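Local structure of AlyQ (Persicobacter sp. CCB-QB2, 7D2A) at residues D10-P24 and R35-L49. The protein binds uronic acid sugars through its family 32 carbohydrate-binding module, probably helping its parent enzyme to hold on to alginate. Sequence-based numbering, arbitrary orientation. Where two conformers were deposited one is given.
Sequences DIVAVTASAHDGNLP and RWSANGSGQYITFDL. With MAW (4-deoxy-alpha-L-erythro-hex-4-enopyranuronic acid), chain B.
Asn22 lays its amide over one face of the Arg35 guanidinium, the two planes 30° apart. In the guanidinium plane, Arg35 NH2 donates almost straight to MAW O3, a hydroxyl of the unsaturated uronic acid, at 2.8 Å. MAW O3 in turn donates to Asp20 OD2 at 2.7 Å. Behind this first shell, Arg35 NE donates to Ser37 OG, itself bonded to Ser125, and the ring of Tyr63 makes a cation-pi contact with Arg35. Asp20 OD1 takes both Asn22 N, closing an Asx turn, and Asn22 ND2, bonds that help fix the carboxylate's rotation; Asp20 N donates to Ser37 O at 3.1 Å.

The indole of Trp36 ties down the start of the loop leading to Asp20. Its CG stands anti to the backbone N (chi1 164°), which brings Trp36 NE1 within 2.9 Å of Ala18 O, in the ring plane, while Ile45 CD1 lies over one face near the rim and Pro24 CG touches CD1. A leucine in place of Trp36 would probably leave Ala18 O without this donor and the loop carrying Asp20 less firmly held. Farther from the sugar, strand 13-16 runs antiparallel to 43-49 as an edge strand of a five-stranded sheet in the F5/8 type C beta-sandwich, with Thr15 and Thr46 forming a hydrogen-bonded pair. Val14 CG1 rests against both Ile45 CG1, tight at 3.5 Å, and Phe47 CE1. Where the strands part, Ser17 OG accepts from Tyr44 N and, in one of two Gln43 conformers, donates to Gln43 OE1, and Ser17 CB sits centrally over the Tyr44 ring in a CH-pi contact, 5° off its normal. Arg112 adds a cation-pi contact to that ring and also bonds Thr46 OG1, which a water links to Thr15 OG1.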
ATOM      1  N   ASP A  10       6.158 -10.966  -6.859  1.00 11.80           N
ATOM      2  CA  ASP A  10       7.319 -10.127  -6.517  1.00 11.04           C
ATOM      3  C   ASP A  10       7.008  -8.654  -6.774  1.00 10.95           C
ATOM      4  O   ASP A  10       6.312  -8.339  -7.772  1.00 11.51           O
ATOM      5  CB  ASP A  10       8.540 -10.464  -7.364  1.00 11.86           C
ATOM      6  CG  ASP A  10       9.420 -11.561  -6.813  1.00 13.16           C
ATOM      7  OD1 ASP A  10       9.037 -12.255  -5.871  1.00 12.12           O
ATOM      8  OD2 ASP A  10      10.534 -11.655  -7.394  1.00 14.53           O
ATOM      9  N   ILE A  11       7.547  -7.812  -5.920  1.00 10.81           N
ATOM     10  CA  ILE A  11       7.520  -6.345  -6.129  1.00 11.87           C
ATOM     11  C   ILE A  11       8.956  -5.925  -6.479  1.00 12.79           C
ATOM     12  O   ILE A  11       9.849  -6.015  -5.589  1.00 12.82           O
ATOM     13  CB  ILE A  11       6.935  -5.600  -4.911  1.00 11.37           C
ATOM     14  CG1 ILE A  11       5.470  -6.006  -4.690  1.00 12.14           C
ATOM     15  CG2 ILE A  11       7.122  -4.095  -5.115  1.00 13.20           C
ATOM     16  CD1 ILE A  11       4.857  -5.492  -3.396  1.00 14.04           C
ATOM     17  N   VAL A  12       9.186  -5.556  -7.741  1.00 12.89           N
ATOM     18  CA  VAL A  12      10.569  -5.369  -8.274  1.00 15.47           C
ATOM     19  C   VAL A  12      11.113  -3.989  -7.930  1.00 16.48           C
ATOM     20  O   VAL A  12      12.349  -3.795  -8.040  1.00 18.56           O
ATOM     21  CB  VAL A  12      10.656  -5.652  -9.777  1.00 17.23           C
ATOM     22  CG1 VAL A  12      10.051  -7.017 -10.074  1.00 17.89           C
ATOM     23  CG2 VAL A  12      10.028  -4.561 -10.630  1.00 16.88           C
ATOM     24  N   ALA A  13      10.263  -3.030  -7.588  1.00 14.33           N
ATOM     25  CA  ALA A  13      10.657  -1.641  -7.304  1.00 15.45           C
ATOM     26  C   ALA A  13       9.501  -0.995  -6.538  1.00 13.94           C
ATOM     27  O   ALA A  13       8.321  -1.363  -6.753  1.00 12.46           O
ATOM     28  CB  ALA A  13      10.945  -0.930  -8.605  1.00 15.71           C
ATOM     29  N   VAL A  14       9.836  -0.057  -5.671  1.00 14.40           N
ATOM     30  CA  VAL A  14       8.885   0.796  -4.932  1.00 12.62           C
ATOM     31  C   VAL A  14       9.381   2.232  -5.007  1.00 13.77           C
ATOM     32  O   VAL A  14      10.581   2.481  -4.849  1.00 14.30           O
ATOM     33  CB  VAL A  14       8.715   0.365  -3.456  1.00 14.95           C
ATOM     34  CG1 VAL A  14       7.530   1.019  -2.794  1.00 14.10           C
ATOM     35  CG2 VAL A  14       8.634  -1.130  -3.279  1.00 18.05           C
ATOM     36  N   THR A  15       8.484   3.136  -5.308  1.00 12.40           N
ATOM     37  CA  THR A  15       8.742   4.586  -5.247  1.00 13.91           C
ATOM     38  C   THR A  15       7.694   5.220  -4.356  1.00 13.98           C
ATOM     39  O   THR A  15       6.638   4.601  -4.084  1.00 11.51           O
ATOM     40  CB  THR A  15       8.731   5.205  -6.641  1.00 15.21           C
ATOM     41  OG1 THR A  15       7.407   5.111  -7.157  1.00 15.96           O
ATOM     42  CG2 THR A  15       9.753   4.569  -7.555  1.00 15.65           C
ATOM     43  N   ALA A  16       7.843   6.510  -4.084  1.00 12.14           N
ATOM     44  CA  ALA A  16       6.800   7.229  -3.333  1.00 11.93           C
ATOM     45  C   ALA A  16       6.857   8.723  -3.625  1.00 10.80           C
ATOM     46  O   ALA A  16       7.885   9.218  -4.018  1.00 11.88           O
ATOM     47  CB  ALA A  16       6.931   6.990  -1.848  1.00 13.00           C
ATOM     48  N   SER A  17       5.760   9.390  -3.353  1.00 11.52           N
ATOM     49  CA  SER A  17       5.627  10.864  -3.466  1.00 11.94           C
ATOM     50  C   SER A  17       6.624  11.586  -2.555  1.00 13.41           C
ATOM     51  O   SER A  17       7.000  12.710  -2.896  1.00 14.97           O
ATOM     52  CB  SER A  17       4.231  11.294  -3.220  1.00 13.85           C
ATOM     53  OG  SER A  17       3.763  10.908  -1.952  1.00 13.71           O
ATOM     54  N   ALA A  18       6.933  11.007  -1.396  1.00 13.38           N
ATOM     55  CA  ALA A  18       7.765  11.612  -0.341  1.00 13.02           C
ATOM     56  C   ALA A  18       8.081  10.513   0.651  1.00 12.20           C
ATOM     57  O   ALA A  18       7.420   9.434   0.648  1.00 12.55           O
ATOM     58  CB  ALA A  18       7.024  12.732   0.330  1.00 16.42           C
ATOM     59  N   HIS A  19       9.110  10.743   1.456  1.00 13.13           N
ATOM     60  CA  HIS A  19       9.375   9.915   2.646  1.00 12.42           C
ATOM     61  C   HIS A  19      10.241  10.722   3.602  1.00 13.79           C
ATOM     62  O   HIS A  19      10.833  11.697   3.186  1.00 16.14           O
ATOM     63  CB  HIS A  19      10.062   8.610   2.251  1.00 12.94           C
ATOM     64  CG  HIS A  19      11.463   8.805   1.786  1.00 13.34           C
ATOM     65  ND1 HIS A  19      12.518   9.050   2.674  1.00 16.58           N
ATOM     66  CD2 HIS A  19      11.996   8.908   0.537  1.00 13.47           C
ATOM     67  CE1 HIS A  19      13.631   9.202   1.979  1.00 17.05           C
ATOM     68  NE2 HIS A  19      13.361   9.120   0.644  1.00 13.45           N
ATOM     69  N   ASP A  20      10.251  10.325   4.857  1.00 13.84           N
ATOM     70  CA  ASP A  20      10.971  11.076   5.914  1.00 14.31           C
ATOM     71  C   ASP A  20      12.222  10.334   6.351  1.00 15.99           C
ATOM     72  O   ASP A  20      12.714  10.662   7.434  1.00 15.77           O
ATOM     73  CB  ASP A  20      10.047  11.255   7.099  1.00 13.86           C
ATOM     74  CG  ASP A  20       9.867  10.022   7.946  1.00 16.14           C
ATOM     75  OD1 ASP A  20      10.084   8.933   7.407  1.00 14.17           O
ATOM     76  OD2 ASP A  20       9.475  10.182   9.144  1.00 16.24           O
ATOM     77  N   GLY A  21      12.776   9.450   5.540  1.00 14.12           N
ATOM     78  CA  GLY A  21      13.945   8.645   5.889  1.00 14.03           C
ATOM     79  C   GLY A  21      13.542   7.212   6.141  1.00 13.54           C
ATOM     80  O   GLY A  21      14.405   6.344   6.059  1.00 14.55           O
ATOM     81  N   ASN A  22      12.235   6.998   6.398  1.00 13.01           N
ATOM     82  CA  ASN A  22      11.588   5.665   6.463  1.00 12.90           C
ATOM     83  C   ASN A  22      11.231   5.332   5.015  1.00 11.77           C
ATOM     84  O   ASN A  22      10.277   5.848   4.521  1.00 12.21           O
ATOM     85  CB  ASN A  22      10.418   5.630   7.436  1.00 11.73           C
ATOM     86  CG  ASN A  22      10.928   5.805   8.850  1.00 13.63           C
ATOM     87  OD1 ASN A  22      11.510   4.891   9.435  1.00 13.21           O
ATOM     88  ND2 ASN A  22      10.678   6.979   9.401  1.00 15.68           N
ATOM     89  N   LEU A  23      12.093   4.595   4.346  1.00 12.35           N
ATOM     90  CA  LEU A  23      12.107   4.494   2.874  1.00 12.17           C
ATOM     91  C   LEU A  23      10.918   3.679   2.359  1.00 11.18           C
ATOM     92  O   LEU A  23      10.572   2.653   2.910  1.00 11.22           O
ATOM     93  CB  LEU A  23      13.417   3.864   2.397  1.00 13.63           C
ATOM     94  CG  LEU A  23      14.639   4.733   2.618  1.00 14.69           C
ATOM     95  CD1 LEU A  23      15.846   3.920   2.201  1.00 15.80           C
ATOM     96  CD2 LEU A  23      14.475   6.008   1.858  1.00 15.04           C
ATOM     97  N   PRO A  24      10.532   3.938   1.095  1.00 11.06           N
ATOM     98  CA  PRO A  24       9.489   3.145   0.431  1.00 11.68           C
ATOM     99  C   PRO A  24       9.743   1.640   0.452  1.00 11.07           C
ATOM    100  O   PRO A  24       8.836   0.824   0.733  1.00 12.29           O
ATOM    101  CB  PRO A  24       9.478   3.771  -0.955  1.00 11.94           C
ATOM    102  CG  PRO A  24       9.768   5.215  -0.705  1.00 11.50           C
ATOM    103  CD  PRO A  24      10.874   5.134   0.306  1.00 11.66           C
ATOM    104  N   ARG A  35       9.267   0.645   8.264  1.00 11.32           N
ATOM    105  CA  ARG A  35       8.101   1.281   7.631  1.00 11.16           C
ATOM    106  C   ARG A  35       8.540   2.255   6.545  1.00 11.80           C
ATOM    107  O   ARG A  35       9.686   2.752   6.542  1.00 11.65           O
ATOM    108  CB  ARG A  35       7.255   2.064   8.639  1.00 11.65           C
ATOM    109  CG  ARG A  35       7.938   3.287   9.216  1.00 11.16           C
ATOM    110  CD  ARG A  35       7.147   3.893  10.346  1.00 12.18           C
ATOM    111  NE  ARG A  35       7.756   5.110  10.859  1.00 12.34           N
ATOM    112  CZ  ARG A  35       8.585   5.172  11.909  1.00 15.48           C
ATOM    113  NH1 ARG A  35       8.949   4.073  12.569  1.00 16.55           N
ATOM    114  NH2 ARG A  35       9.024   6.352  12.321  1.00 15.09           N
ATOM    115  N   TRP A  36       7.584   2.577   5.671  1.00 10.59           N
ATOM    116  CA  TRP A  36       7.619   3.832   4.893  1.00 10.10           C
ATOM    117  C   TRP A  36       6.746   4.846   5.619  1.00 11.00           C
ATOM    118  O   TRP A  36       5.625   4.469   6.072  1.00 11.11           O
ATOM    119  CB  TRP A  36       7.018   3.566   3.508  1.00  9.99           C
ATOM    120  CG  TRP A  36       6.649   4.819   2.775  1.00 10.88           C
ATOM    121  CD1 TRP A  36       7.478   5.762   2.280  1.00 10.93           C
ATOM    122  CD2 TRP A  36       5.321   5.265   2.462  1.00 11.38           C
ATOM    123  NE1 TRP A  36       6.796   6.769   1.665  1.00 11.51           N
ATOM    124  CE2 TRP A  36       5.454   6.486   1.759  1.00 11.18           C
ATOM    125  CE3 TRP A  36       4.041   4.750   2.680  1.00 11.98           C
ATOM    126  CZ2 TRP A  36       4.351   7.192   1.246  1.00 12.07           C
ATOM    127  CZ3 TRP A  36       2.955   5.475   2.246  1.00 11.98           C
ATOM    128  CH2 TRP A  36       3.108   6.665   1.501  1.00 11.58           C
ATOM    129  N   SER A  37       7.207   6.082   5.748  1.00 11.29           N
ATOM    130  CA  SER A  37       6.411   7.177   6.325  1.00 11.04           C
ATOM    131  C   SER A  37       6.475   8.375   5.395  1.00 12.01           C
ATOM    132  O   SER A  37       7.579   8.790   5.020  1.00 11.78           O
ATOM    133  CB  SER A  37       6.855   7.545   7.711  1.00 11.29           C
ATOM    134  OG  SER A  37       6.687   6.492   8.653  1.00 12.28           O
ATOM    135  N   ALA A  38       5.336   9.001   5.211  1.00 12.07           N
ATOM    136  CA  ALA A  38       5.224  10.301   4.521  1.00 12.44           C
ATOM    137  C   ALA A  38       4.076  11.054   5.153  1.00 13.53           C
ATOM    138  O   ALA A  38       2.983  10.503   5.327  1.00 13.38           O
ATOM    139  CB  ALA A  38       5.047  10.107   3.024  1.00 13.87           C
ATOM    140  N   ASN A  39       4.293  12.341   5.381  1.00 14.58           N
ATOM    141  CA  ASN A  39       3.339  13.151   6.141  1.00 14.90           C
ATOM    142  C   ASN A  39       2.408  13.874   5.176  1.00 15.27           C
ATOM    143  O   ASN A  39       2.906  14.474   4.187  1.00 16.84           O
ATOM    144  CB  ASN A  39       4.052  14.133   7.060  1.00 15.65           C
ATOM    145  CG  ASN A  39       3.103  14.752   8.065  1.00 19.90           C
ATOM    146  OD1 ASN A  39       2.038  14.226   8.396  1.00 16.85           O
ATOM    147  ND2 ASN A  39       3.502  15.920   8.539  1.00 23.12           N
ATOM    148  N   GLY A  40       1.113  13.797   5.469  1.00 15.43           N
ATOM    149  CA  GLY A  40       0.103  14.608   4.786  1.00 16.86           C
ATOM    150  C   GLY A  40      -0.856  13.809   3.948  1.00 16.83           C
ATOM    151  O   GLY A  40      -0.486  12.800   3.311  1.00 15.99           O
ATOM    152  N   SER A  41      -2.096  14.251   3.928  1.00 17.62           N
ATOM    153  CA  SER A  41      -3.167  13.623   3.136  1.00 17.14           C
ATOM    154  C   SER A  41      -2.819  13.759   1.655  1.00 17.71           C
ATOM    155  O   SER A  41      -2.392  14.860   1.227  1.00 18.08           O
ATOM    156  CB  SER A  41      -4.493  14.206   3.501  1.00 18.67           C
ATOM    157  OG  SER A  41      -5.458  13.731   2.609  1.00 21.33           O
ATOM    158  N   GLY A  42      -2.848  12.645   0.921  1.00 15.21           N
ATOM    159  CA  GLY A  42      -2.592  12.603  -0.520  1.00 15.10           C
ATOM    160  C   GLY A  42      -1.213  12.067  -0.875  1.00 12.69           C
ATOM    161  O   GLY A  42      -0.922  11.945  -2.102  1.00 14.74           O
ATOM    162  N   GLN A  43      -0.348  11.821   0.101  1.00 13.47           N
ATOM    163  CA  GLN A  43       0.959  11.150  -0.132  0.50 13.12           C
ATOM    164  C   GLN A  43       0.669   9.752  -0.678  1.00 13.27           C
ATOM    165  O   GLN A  43      -0.371   9.209  -0.332  1.00 13.58           O
ATOM    166  CB  GLN A  43       1.785  11.038   1.147  0.50 13.74           C
ATOM    167  CG  GLN A  43       2.191  12.373   1.771  0.50 13.42           C
ATOM    168  CD  GLN A  43       3.378  13.037   1.105  0.50 13.68           C
ATOM    169  OE1 GLN A  43       3.757  12.751  -0.025  0.50 14.60           O
ATOM    170  NE2 GLN A  43       3.962  14.007   1.792  0.50 14.02           N
ATOM    171  N   TYR A  44       1.575   9.181  -1.439  1.00 12.48           N
ATOM    172  CA  TYR A  44       1.332   7.839  -2.024  1.00 12.74           C
ATOM    173  C   TYR A  44       2.610   7.074  -2.227  1.00 12.62           C
ATOM    174  O   TYR A  44       3.706   7.634  -2.246  1.00 11.08           O
ATOM    175  CB  TYR A  44       0.577   7.969  -3.341  1.00 13.25           C
ATOM    176  CG  TYR A  44       1.173   8.882  -4.368  1.00 13.91           C
ATOM    177  CD1 TYR A  44       2.239   8.497  -5.148  1.00 13.51           C
ATOM    178  CD2 TYR A  44       0.616  10.138  -4.580  1.00 14.98           C
ATOM    179  CE1 TYR A  44       2.724   9.321  -6.155  1.00 14.55           C
ATOM    180  CE2 TYR A  44       1.077  10.950  -5.602  1.00 15.04           C
ATOM    181  CZ  TYR A  44       2.139  10.552  -6.387  1.00 16.53           C
ATOM    182  OH  TYR A  44       2.628  11.405  -7.348  1.00 20.17           O
ATOM    183  N   ILE A  45       2.441   5.760  -2.353  1.00 12.49           N
ATOM    184  CA  ILE A  45       3.533   4.801  -2.569  1.00 11.60           C
ATOM    185  C   ILE A  45       3.130   3.882  -3.714  1.00 11.61           C
ATOM    186  O   ILE A  45       1.949   3.440  -3.760  1.00 11.50           O
ATOM    187  CB  ILE A  45       3.865   4.036  -1.279  1.00 11.34           C
ATOM    188  CG1 ILE A  45       5.049   3.102  -1.474  1.00 11.19           C
ATOM    189  CG2 ILE A  45       2.619   3.358  -0.637  1.00 11.82           C
ATOM    190  CD1 ILE A  45       5.636   2.649  -0.127  1.00 11.91           C
ATOM    191  N   THR A  46       4.018   3.637  -4.626  1.00 11.05           N
ATOM    192  CA  THR A  46       3.724   2.918  -5.881  1.00 11.20           C
ATOM    193  C   THR A  46       4.596   1.687  -5.991  1.00 10.98           C
ATOM    194  O   THR A  46       5.850   1.797  -6.000  1.00 11.57           O
ATOM    195  CB  THR A  46       3.888   3.808  -7.123  1.00 11.76           C
ATOM    196  OG1 THR A  46       3.204   5.040  -6.866  1.00 12.96           O
ATOM    197  CG2 THR A  46       3.317   3.110  -8.339  1.00 13.34           C
ATOM    198  N   PHE A  47       3.973   0.525  -6.128  1.00 11.06           N
ATOM    199  CA  PHE A  47       4.608  -0.799  -6.228  1.00 12.61           C
ATOM    200  C   PHE A  47       4.612  -1.243  -7.669  1.00 13.25           C
ATOM    201  O   PHE A  47       3.573  -1.130  -8.339  1.00 13.07           O
ATOM    202  CB  PHE A  47       3.842  -1.809  -5.382  1.00 12.79           C
ATOM    203  CG  PHE A  47       3.745  -1.340  -3.977  1.00 11.81           C
ATOM    204  CD1 PHE A  47       4.797  -1.535  -3.082  1.00 12.98           C
ATOM    205  CD2 PHE A  47       2.661  -0.609  -3.553  1.00 12.71           C
ATOM    206  CE1 PHE A  47       4.704  -1.011  -1.806  1.00 13.40           C
ATOM    207  CE2 PHE A  47       2.584  -0.090  -2.265  1.00 13.75           C
ATOM    208  CZ  PHE A  47       3.626  -0.280  -1.417  1.00 13.42           C
ATOM    209  N   ASP A  48       5.762  -1.711  -8.156  1.00 12.39           N
ATOM    210  CA  ASP A  48       5.949  -2.158  -9.547  1.00 13.24           C
ATOM    211  C   ASP A  48       6.076  -3.686  -9.538  1.00 12.98           C
ATOM    212  O   ASP A  48       7.036  -4.189  -8.915  1.00 12.95           O
ATOM    213  CB  ASP A  48       7.182  -1.478 -10.119  1.00 15.70           C
ATOM    214  CG  ASP A  48       7.464  -1.756 -11.571  1.00 17.25           C
ATOM    215  OD1 ASP A  48       6.714  -2.535 -12.214  1.00 15.18           O
ATOM    216  OD2 ASP A  48       8.409  -1.121 -12.056  1.00 22.15           O
ATOM    217  N   LEU A  49       5.235  -4.363 -10.323  1.00 12.16           N
ATOM    218  CA  LEU A  49       5.313  -5.832 -10.449  1.00 12.35           C
ATOM    219  C   LEU A  49       6.275  -6.236 -11.561  1.00 13.39           C
ATOM    220  O   LEU A  49       6.521  -7.495 -11.707  1.00 14.58           O
ATOM    221  CB  LEU A  49       3.933  -6.431 -10.687  1.00 12.29           C
ATOM    222  CG  LEU A  49       2.885  -6.130  -9.619  1.00 12.04           C
ATOM    223  CD1 LEU A  49       1.565  -6.854  -9.936  1.00 12.11           C
ATOM    224  CD2 LEU A  49       3.362  -6.489  -8.214  1.00 12.17           C
TER
HETATM  225  C1  MAW B   2       6.136  10.755  13.120  1.00 19.57           C
HETATM  226  C2  MAW B   2       7.394  10.123  12.675  1.00 17.55           C
HETATM  227  O2  MAW B   2       7.901   9.115  13.596  1.00 20.91           O
HETATM  228  C3  MAW B   2       7.094   9.494  11.287  1.00 18.42           C
HETATM  229  O3  MAW B   2       8.115   8.594  10.901  1.00 16.27           O
HETATM  230  C4  MAW B   2       5.736   8.776  11.346  1.00 19.10           C
HETATM  231  C5  MAW B   2       4.912   8.866  12.361  1.00 18.02           C
HETATM  232  O5  MAW B   2       5.213   9.721  13.498  1.00 19.81           O
HETATM  233  C6  MAW B   2       3.637   8.216  12.445  1.00 17.16           C
HETATM  234  O6A MAW B   2       2.926   8.451  13.473  1.00 16.45           O
HETATM  235  O6B MAW B   2       3.200   7.466  11.492  1.00 14.68           O
HETATM  236  O   HOH W   1       5.892  -9.581 -10.160  1.00 15.16           O
HETATM  237  O   HOH W   2       5.245   6.760  -6.261  1.00 12.98           O
HETATM  238  O   HOH W   3      11.474   2.208   9.496  1.00 13.01           O